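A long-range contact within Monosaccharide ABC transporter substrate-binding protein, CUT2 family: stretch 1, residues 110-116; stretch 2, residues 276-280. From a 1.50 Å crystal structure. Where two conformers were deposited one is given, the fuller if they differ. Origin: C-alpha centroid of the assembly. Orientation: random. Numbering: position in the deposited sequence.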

# COMPACT_ATOMS: atom_id res chain seq x y z
N GLY A 110 -4.34 -3.80 6.99
CA GLY A 110 -4.93 -4.49 8.15
C GLY A 110 -3.98 -5.41 8.91
O GLY A 110 -4.42 -6.40 9.44
N ILE A 111 -2.69 -5.10 8.97
CA ILE A 111 -1.72 -5.99 9.56
C ILE A 111 -2.05 -6.25 11.07
O ILE A 111 -1.78 -7.32 11.55
CB ILE A 111 -0.27 -5.45 9.39
CG1 ILE A 111 0.75 -6.52 9.81
CG2 ILE A 111 -0.05 -4.16 10.24
CD1 ILE A 111 2.16 -6.15 9.46
N ASP A 112 -2.64 -5.27 11.76
CA ASP A 112 -3.03 -5.39 13.19
C ASP A 112 -4.36 -6.15 13.44
O ASP A 112 -4.69 -6.54 14.58
CB ASP A 112 -3.17 -3.97 13.79
CG ASP A 112 -1.92 -3.09 13.59
OD1 ASP A 112 -0.78 -3.57 13.78
OD2 ASP A 112 -2.11 -1.88 13.26
N GLN A 113 -5.15 -6.35 12.39
CA GLN A 113 -6.51 -6.89 12.52
C GLN A 113 -6.81 -8.20 11.80
O GLN A 113 -7.91 -8.76 11.92
CB GLN A 113 -7.48 -5.83 12.02
CG GLN A 113 -7.44 -4.57 12.84
CD GLN A 113 -6.44 -3.55 12.40
OE1 GLN A 113 -5.91 -3.58 11.26
NE2 GLN A 113 -6.18 -2.60 13.27
N TRP A 114 -5.89 -8.72 10.99
CA TRP A 114 -6.23 -9.89 10.18
C TRP A 114 -6.40 -11.12 11.06
O TRP A 114 -7.25 -11.94 10.79
CB TRP A 114 -5.18 -10.18 9.07
CG TRP A 114 -3.85 -10.49 9.59
CD1 TRP A 114 -2.91 -9.62 9.91
CD2 TRP A 114 -3.34 -11.80 9.94
NE1 TRP A 114 -1.83 -10.26 10.45
CE2 TRP A 114 -2.04 -11.62 10.41
CE3 TRP A 114 -3.81 -13.10 9.77
CZ2 TRP A 114 -1.28 -12.70 10.86
CZ3 TRP A 114 -3.08 -14.13 10.23
CH2 TRP A 114 -1.82 -13.94 10.74
N LYS A 115 -5.62 -11.30 12.08
CA LYS A 115 -5.64 -12.57 12.82
C LYS A 115 -6.93 -12.77 13.54
O LYS A 115 -7.51 -13.90 13.44
CB LYS A 115 -4.46 -12.59 13.80
CG LYS A 115 -4.03 -13.97 14.14
CD LYS A 115 -2.75 -13.92 14.93
CE LYS A 115 -2.45 -15.34 15.38
NZ LYS A 115 -1.12 -15.37 16.05
N GLU A 116 -7.49 -11.71 14.12
CA GLU A 116 -8.80 -11.80 14.82
C GLU A 116 -9.91 -12.26 13.88
O GLU A 116 -10.88 -12.84 14.34
CB GLU A 116 -9.26 -10.45 15.40
CG GLU A 116 -8.30 -9.47 16.08
CD GLU A 116 -8.45 -8.01 15.59
OE1 GLU A 116 -9.36 -7.73 14.79
OE2 GLU A 116 -7.65 -7.13 15.99
N GLY A 276 3.74 -18.45 10.25
CA GLY A 276 3.47 -18.99 11.60
C GLY A 276 2.66 -18.11 12.51
O GLY A 276 3.07 -17.82 13.67
N GLY A 277 1.50 -17.65 12.08
CA GLY A 277 0.62 -16.84 12.92
C GLY A 277 0.95 -15.37 12.98
O GLY A 277 0.32 -14.61 13.70
N GLU A 278 2.01 -14.99 12.24
CA GLU A 278 2.36 -13.58 12.14
C GLU A 278 2.50 -13.22 10.66
O GLU A 278 2.62 -14.11 9.79
CB GLU A 278 3.58 -13.18 12.99
CG GLU A 278 3.33 -13.50 14.48
CD GLU A 278 4.26 -12.85 15.49
OE1 GLU A 278 5.19 -12.12 15.07
OE2 GLU A 278 4.04 -13.10 16.72
N ALA A 279 2.49 -11.92 10.41
CA ALA A 279 2.57 -11.43 9.05
C ALA A 279 3.89 -11.83 8.41
O ALA A 279 4.94 -11.96 9.06
CB ALA A 279 2.39 -9.89 8.99
N VAL A 280 3.84 -12.07 7.11
CA VAL A 280 5.00 -12.16 6.21
C VAL A 280 5.31 -10.79 5.61
O VAL A 280 4.49 -10.20 4.92
CB VAL A 280 4.74 -13.13 5.09
CG1 VAL A 280 5.91 -13.18 4.11
CG2 VAL A 280 4.46 -14.49 5.72
O HOH W 1 0.74 -9.91 11.94

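Three side chains from the first stretch, those of I111, W114 and K115, reach across to a short irregular segment, G277 to A279, more than 160 residues away in sequence. The contact is small, burying 221 Å² summed over both sides, and much of what the second stretch offers is backbone rather than side chain. K115 and W114 meet mostly backbone, while I111 meets the methyl of A279.

The reaching residues are set out by a turn. The carbonyl O of G110 accepts a hydrogen bond from Q113 N at 3.0 Å and a weak one from W114 N at 3.2 Å. G110 itself makes no contact, but its phi of 102° suits glycine: a CB here would be jammed against the carbonyl O of the preceding residue.

K115 supplies the one direct hydrogen bond between the stretches, from K115 NZ to G277 O at 2.9 Å. Its CA-to-CB bond points toward the partner, and all four chi angles are t, from -155° at chi1 to about 174° at chi3 and chi4. This is the fully extended lysine, and it carries the ammonium group far enough to span a gap in which the CA atoms of K115 and G277 lie 7.6 Å apart. A charged donor on a flexible chain suits this exposed position, where the aliphatic part can extend while the nitrogen meets a carbonyl. G277 is equally well placed. With phi 83° and psi 0°, a CB would be jammed against the carbonyl O of G276, and an ideal CB would also lie a tight 3.2 Å from K115 NZ.

W114 is the buried member of the set and, at 51 Å², the residue of the first stretch most covered by the second. Its CA-to-CB bond points toward the partner; chi1 is 62° (p) and chi2 is -85°, which together lay the indole along the backbone of G277 to A279. The approach is oblique: W114 CH2 lies 3.7 Å from G277 O, and W114 CZ2 lies 3.8 Å from E278 C and 3.9 Å from A279 N. A broad, rigid ring can cover several peptide atoms at once, while its nitrogen remains available for polar contact. W114 NE1 donates to water 1 at 3.0 Å, and the same water accepts a weak hydrogen bond from A279 N at 3.1 Å, so a single solvent molecule links the two stretches.

I111 closes the apolar end. Its CA-to-CB bond points sideways, but chi1 of -170° and chi2 of 170°, both t, extend the longer branch so that I111 CD1 comes 3.8 Å from A279 CB. The methyl of A279 is enough to meet that tip, and W114 NE1 approaches the same A279 CB at 4.5 Å. E278, by contrast, directs its CA-to-CB bond away, leaving its backbone to face the indole, as suits a charged residue at an exposed site.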